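Local coordinates for protein DELTA1-pyrroline-2-carboxylate reductase (Thermococcus litoralis DSM 5473, PDB 6T3E) that catalyses the NAD(P)H-dependent reduction of delta1-pyrroline-2-carboxylate to L-proline, probably as a step in L-hydroxyproline metabolism, at residues G73-M78 / V90-L95; S151-I156 / I176-V181. All blocks are in the same frame, centred on the assembly; numbering follows the deposited sequence.

Contact 1 of 2, residues G73-M78 / V90-L95; sequences GFILYM and VKVVSL. With PRO (proline), chain E.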
loop_
_atom_site.group_PDB
_atom_site.type_symbol
_atom_site.label_atom_id
_atom_site.label_comp_id
_atom_site.label_asym_id
_atom_site.label_seq_id
_atom_site.Cartn_x
_atom_site.Cartn_y
_atom_site.Cartn_z
ATOM N N GLY B 73 -14.747 -4.177 -9.257
ATOM C CA GLY B 73 -14.294 -3.868 -7.917
ATOM C C GLY B 73 -13.145 -2.883 -7.875
ATOM O O GLY B 73 -12.571 -2.491 -8.896
ATOM N N PHE B 74 -12.857 -2.443 -6.656
ATOM C CA PHE B 74 -11.719 -1.588 -6.371
ATOM C C PHE B 74 -10.959 -2.148 -5.178
ATOM O O PHE B 74 -11.551 -2.768 -4.290
ATOM C CB PHE B 74 -12.155 -0.145 -6.063
ATOM C CG PHE B 74 -13.006 0.470 -7.115
ATOM C CD1 PHE B 74 -14.372 0.265 -7.123
ATOM C CD2 PHE B 74 -12.443 1.266 -8.097
ATOM C CE1 PHE B 74 -15.171 0.843 -8.105
ATOM C CE2 PHE B 74 -13.226 1.850 -9.073
ATOM C CZ PHE B 74 -14.594 1.645 -9.075
ATOM N N ILE B 75 -9.648 -1.921 -5.152
ATOM C CA ILE B 75 -8.839 -2.204 -3.972
ATOM C C ILE B 75 -8.013 -0.964 -3.649
ATOM O O ILE B 75 -7.404 -0.359 -4.543
ATOM C CB ILE B 75 -7.951 -3.450 -4.145
ATOM C CG1 ILE B 75 -7.120 -3.668 -2.882
ATOM C CG2 ILE B 75 -7.082 -3.360 -5.367
ATOM C CD1 ILE B 75 -6.852 -5.115 -2.591
ATOM N N LEU B 76 -8.033 -0.560 -2.378
ATOM C CA LEU B 76 -7.457 0.707 -1.944
ATOM C C LEU B 76 -6.338 0.455 -0.934
ATOM O O LEU B 76 -6.534 -0.247 0.063
ATOM C CB LEU B 76 -8.561 1.605 -1.364
ATOM C CG LEU B 76 -9.602 2.186 -2.346
ATOM C CD1 LEU B 76 -10.770 1.215 -2.692
ATOM C CD2 LEU B 76 -10.155 3.519 -1.860
ATOM N N TYR B 77 -5.183 1.078 -1.162
ATOM C CA TYR B 77 -4.009 0.928 -0.301
ATOM C C TYR B 77 -3.729 2.276 0.354
ATOM O O TYR B 77 -3.351 3.237 -0.329
ATOM C CB TYR B 77 -2.817 0.412 -1.110
ATOM C CG TYR B 77 -3.171 -0.827 -1.903
ATOM C CD1 TYR B 77 -3.049 -2.095 -1.340
ATOM C CD2 TYR B 77 -3.673 -0.730 -3.191
ATOM C CE1 TYR B 77 -3.401 -3.234 -2.054
ATOM C CE2 TYR B 77 -4.031 -1.863 -3.913
ATOM C CZ TYR B 77 -3.886 -3.106 -3.342
ATOM O OH TYR B 77 -4.236 -4.220 -4.061
ATOM N N MET B 78 -3.918 2.331 1.683
ATOM C CA MET B 78 -3.962 3.568 2.463
ATOM C C MET B 78 -2.927 3.516 3.582
ATOM O O MET B 78 -3.256 3.193 4.733
ATOM C CB MET B 78 -5.359 3.811 3.045
ATOM C CG MET B 78 -6.500 3.726 2.028
ATOM S SD MET B 78 -8.165 3.802 2.728
ATOM C CE MET B 78 -8.183 5.412 3.510
ATOM N N VAL B 90 -0.910 0.595 7.518
ATOM C CA VAL B 90 -1.470 0.542 6.178
ATOM C C VAL B 90 -2.733 -0.323 6.196
ATOM O O VAL B 90 -2.766 -1.392 6.814
ATOM C CB VAL B 90 -0.421 0.009 5.178
ATOM C CG1 VAL B 90 0.080 -1.375 5.602
ATOM C CG2 VAL B 90 -0.964 0.027 3.737
ATOM N N LYS B 91 -3.783 0.152 5.535
ATOM C CA LYS B 91 -5.027 -0.593 5.397
ATOM C C LYS B 91 -5.204 -0.989 3.940
ATOM O O LYS B 91 -4.972 -0.174 3.041
ATOM C CB LYS B 91 -6.228 0.231 5.872
ATOM C CG LYS B 91 -7.581 -0.492 5.796
ATOM C CD LYS B 91 -8.697 0.334 6.453
ATOM C CE LYS B 91 -9.326 1.321 5.462
ATOM N NZ LYS B 91 -10.583 1.961 5.975
ATOM N N VAL B 92 -5.566 -2.246 3.710
ATOM C CA VAL B 92 -5.904 -2.754 2.387
ATOM C C VAL B 92 -7.402 -3.003 2.403
ATOM O O VAL B 92 -7.865 -3.942 3.055
ATOM C CB VAL B 92 -5.133 -4.027 2.037
ATOM C CG1 VAL B 92 -5.457 -4.432 0.619
ATOM C CG2 VAL B 92 -3.628 -3.813 2.224
ATOM N N VAL B 93 -8.168 -2.117 1.770
ATOM C CA VAL B 93 -9.622 -2.189 1.762
ATOM C C VAL B 93 -10.122 -2.266 0.324
ATOM O O VAL B 93 -9.601 -1.592 -0.573
ATOM C CB VAL B 93 -10.255 -0.987 2.491
ATOM C CG1 VAL B 93 -9.825 0.311 1.850
ATOM C CG2 VAL B 93 -11.764 -1.096 2.459
ATOM N N SER B 94 -11.180 -3.046 0.122
ATOM C CA SER B 94 -11.726 -3.296 -1.200
ATOM C C SER B 94 -13.211 -2.980 -1.213
ATOM O O SER B 94 -13.902 -3.094 -0.194
ATOM C CB SER B 94 -11.503 -4.743 -1.638
ATOM O OG SER B 94 -12.137 -5.629 -0.738
ATOM N N LEU B 95 -13.682 -2.551 -2.382
ATOM C CA LEU B 95 -15.081 -2.205 -2.617
ATOM C C LEU B 95 -15.592 -3.005 -3.809
ATOM O O LEU B 95 -15.166 -2.766 -4.942
ATOM C CB LEU B 95 -15.220 -0.710 -2.873
ATOM C CG LEU B 95 -16.599 -0.258 -3.331
ATOM C CD1 LEU B 95 -17.603 -0.669 -2.288
ATOM C CD2 LEU B 95 -16.642 1.248 -3.551
HETATM N N PRO E . -13.494 3.989 0.709
HETATM C CA PRO E . -13.519 3.272 1.988
HETATM C C PRO E . -12.318 3.540 2.891
HETATM O O PRO E . -11.598 4.542 2.760
HETATM C CB PRO E . -13.539 1.808 1.551
HETATM C CG PRO E . -14.306 1.823 0.264
HETATM C CD PRO E . -14.060 3.176 -0.384
HETATM O OXT PRO E . -12.038 2.741 3.785
#
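Phe-74 to Met-78 pair with Lys-91 to Leu-95 as two antiparallel strands; the axes of these segments run at 163° to each other, N to C, and approach to 4.5 Å. Three hydrogen-bonded pairs fix the register: Phe-74 with Leu-95, Leu-76 with Val-93 and Met-78 with Lys-91. Each is closed by two N-H to O bonds, among them Val-93 N to Leu-76 O at 3.0 Å, which lies in the carbonyl plane. The sixth bond, Lys-91 N to Met-78 O, is 3.2 Å long, its donor standing above the carbonyl plane.

This hairpin belongs to the mixed sheet of this member of the ornithine cyclodeaminase/mu-crystallin family, between strands 58-68 and 107-114, and its two faces do different work. On one, Val-92 CG1 meets Ile-75 CD1 and Tyr-77 CE1, each at 3.6 Å, approaching the tyrosine ring obliquely. The second subunit packs on this face, and Ser-94 OG is bonded to Gly-119 O of that subunit.

The other face forms part of the pocket holding the bound proline. Lys-91 leaves the strand with CG anti to the backbone N and bends at chi3 (87°), so that NZ donates a hydrogen bond to the proline OXT at 2.7 Å. Its chain runs side by side with that of Met-78, whose SD lies 3.9 Å from Lys-91 CE and also borders the ligand carboxylate. Val-93 CG2 touches the proline ring at CB, 3.5 Å away, while Leu-95 reaches the NADH. Asp-327 forms a salt bridge with Lys-91 NZ, and Arg-63 and Arg-134 also bind the ligand. With an alanine in place of Lys-91, the ligand carboxylate would probably lose one of its anchors and Asp-327 would be left without this lysine mate.

Contact 2 of 2, residues S151-I156 / I176-V181; sequences SKIAGI and IEKALV
Lys-152 O draws two backbone donors from the neighbouring strand's approach, Glu-177 N at 2.6 Å and Lys-178 N at 3.2 Å. The first lies in the carbonyl plane on a lone pair, the second tilted 24° from that plane, so a single oxygen grips the turn leading into strand 178-182. Beyond it the bonds zigzag between the chains: Ala-154 N reaches Lys-178 O at 3.0 Å, Leu-180 N returns to Ala-154 O at 2.9 Å, and Ile-156 N continues to Leu-180 O.

The axes of the two strand segments run parallel to within 18°. Joined through helix 161-173, the strands make a beta-alpha-beta unit of the eight-stranded parallel sheet, consistent with the Rossmann-type domain of this NADH-binding enzyme.

Ala-154, Ala-179, Ile-156 and Val-181 share one face. There Ile-176, whose CG2 stands anti to the backbone N, brings that methyl to 4.1 Å from Ala-154 CB, and Ile-156 CB lies 4.3 Å from Val-181 CG2. On the other face Ile-153 CG2 comes to 4.5 Å from Leu-180 CD1. At the solvent-exposed approach to the strands the chains of Lys-152 and Glu-177 cross, lysine CD being 3.4 Å from glutamate OE1, although NZ and OE1 themselves remain too far apart for a salt bridge.

Further out, Leu-167 of helix 161-173 packs on Ala-154 and Ile-156, and Phe-192 of helix 186-200 on Ile-156 and Val-181. At the strand entrance, Asp-218 OD2 accepts the N-H groups of both Lys-152 and Ile-153.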
loop_
_atom_site.group_PDB
_atom_site.type_symbol
_atom_site.label_atom_id
_atom_site.label_comp_id
_atom_site.label_asym_id
_atom_site.label_seq_id
_atom_site.Cartn_x
_atom_site.Cartn_y
_atom_site.Cartn_z
ATOM N N SER B 151 -30.557 19.431 16.934
ATOM C CA SER B 151 -31.019 18.449 15.959
ATOM C C SER B 151 -31.584 17.227 16.675
ATOM O O SER B 151 -30.940 16.676 17.573
ATOM C CB SER B 151 -29.865 18.024 15.045
ATOM O OG SER B 151 -29.218 19.131 14.436
ATOM N N LYS B 152 -32.787 16.797 16.288
ATOM C CA LYS B 152 -33.381 15.614 16.907
ATOM C C LYS B 152 -33.796 14.538 15.911
ATOM O O LYS B 152 -33.848 13.364 16.291
ATOM C CB LYS B 152 -34.568 15.974 17.826
ATOM C CG LYS B 152 -35.463 17.143 17.407
ATOM C CD LYS B 152 -36.888 16.925 17.957
ATOM C CE LYS B 152 -37.924 17.987 17.525
ATOM N NZ LYS B 152 -37.832 19.281 18.241
ATOM N N ILE B 153 -34.082 14.881 14.664
ATOM C CA ILE B 153 -34.522 13.928 13.648
ATOM C C ILE B 153 -33.378 13.739 12.655
ATOM O O ILE B 153 -32.829 14.718 12.132
ATOM C CB ILE B 153 -35.802 14.405 12.923
ATOM C CG1 ILE B 153 -36.885 14.860 13.919
ATOM C CG2 ILE B 153 -36.360 13.302 12.065
ATOM C CD1 ILE B 153 -37.144 16.368 13.958
ATOM N N ALA B 154 -32.998 12.482 12.425
ATOM C CA ALA B 154 -31.930 12.136 11.499
ATOM C C ALA B 154 -32.484 11.257 10.389
ATOM O O ALA B 154 -33.159 10.259 10.664
ATOM C CB ALA B 154 -30.790 11.412 12.209
ATOM N N GLY B 155 -32.154 11.592 9.147
ATOM C CA GLY B 155 -32.572 10.818 7.987
ATOM C C GLY B 155 -31.398 10.033 7.431
ATOM O O GLY B 155 -30.279 10.551 7.339
ATOM N N ILE B 156 -31.668 8.788 7.045
ATOM C CA ILE B 156 -30.640 7.879 6.559
ATOM C C ILE B 156 -31.058 7.354 5.196
ATOM O O ILE B 156 -32.151 6.800 5.045
ATOM C CB ILE B 156 -30.393 6.720 7.542
ATOM C CG1 ILE B 156 -30.313 7.264 8.968
ATOM C CG2 ILE B 156 -29.129 5.992 7.182
ATOM C CD1 ILE B 156 -30.151 6.214 10.031
ATOM N N ILE B 176 -30.315 12.984 19.441
ATOM C CA ILE B 176 -31.216 12.489 18.408
ATOM C C ILE B 176 -32.392 11.773 19.060
ATOM O O ILE B 176 -32.223 10.992 20.004
ATOM C CB ILE B 176 -30.444 11.566 17.448
ATOM C CG1 ILE B 176 -29.186 12.272 16.948
ATOM C CG2 ILE B 176 -31.297 11.176 16.254
ATOM C CD1 ILE B 176 -29.463 13.401 15.983
ATOM N N GLU B 177 -33.593 12.032 18.559
ATOM C CA GLU B 177 -34.802 11.417 19.095
ATOM C C GLU B 177 -35.431 10.394 18.162
ATOM O O GLU B 177 -35.917 9.361 18.630
ATOM C CB GLU B 177 -35.842 12.499 19.409
ATOM C CG GLU B 177 -35.881 12.939 20.849
ATOM C CD GLU B 177 -36.482 14.318 21.003
ATOM O OE1 GLU B 177 -37.493 14.595 20.322
ATOM O OE2 GLU B 177 -35.948 15.120 21.803
ATOM N N LYS B 178 -35.412 10.640 16.853
ATOM C CA LYS B 178 -36.097 9.778 15.903
ATOM C C LYS B 178 -35.324 9.761 14.592
ATOM O O LYS B 178 -34.747 10.773 14.181
ATOM C CB LYS B 178 -37.545 10.262 15.708
ATOM C CG LYS B 178 -38.292 9.730 14.513
ATOM C CD LYS B 178 -39.300 10.771 14.038
ATOM C CE LYS B 178 -40.094 10.267 12.848
ATOM N NZ LYS B 178 -41.171 11.204 12.400
ATOM N N ALA B 179 -35.333 8.603 13.928
ATOM C CA ALA B 179 -34.595 8.417 12.687
ATOM C C ALA B 179 -35.506 7.853 11.603
ATOM O O ALA B 179 -36.415 7.065 11.880
ATOM C CB ALA B 179 -33.370 7.506 12.892
ATOM N N LEU B 180 -35.254 8.281 10.363
ATOM C CA LEU B 180 -35.969 7.823 9.172
ATOM C C LEU B 180 -34.982 7.206 8.192
ATOM O O LEU B 180 -33.950 7.809 7.877
ATOM C CB LEU B 180 -36.707 8.977 8.485
ATOM C CG LEU B 180 -37.614 9.819 9.381
ATOM C CD1 LEU B 180 -38.137 11.041 8.642
ATOM C CD2 LEU B 180 -38.749 8.950 9.915
ATOM N N VAL B 181 -35.297 6.012 7.708
ATOM C CA VAL B 181 -34.362 5.250 6.894
ATOM C C VAL B 181 -35.049 4.872 5.585
ATOM O O VAL B 181 -36.192 4.399 5.585
ATOM C CB VAL B 181 -33.820 4.027 7.665
ATOM C CG1 VAL B 181 -34.942 3.137 8.166
ATOM C CG2 VAL B 181 -32.802 3.257 6.835
#

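How the contacts relate
From the N terminus, the chain first meets contact 1, which closes the short hairpin between strands 73-82 and 87-95 within the mixed sheet. Strands 107-114 and 121-126 and helix 128-146 follow before contact 2 opens at Ser-151. This second contact joins 151-156 to 176-181 after a crossover through helix 161-173, in the parallel sheet. The two closures are in series, neither nested nor crossed. The centres of contact 1 and contact 2 are about 31 Å apart, on opposite sides of the chain's centre. Contact 1 ties two neighbouring strands of the mixed sheet, which borders the proline and the second subunit; contact 2 ties two of the parallel sheet, consistent with a Rossmann-type nucleotide-binding domain.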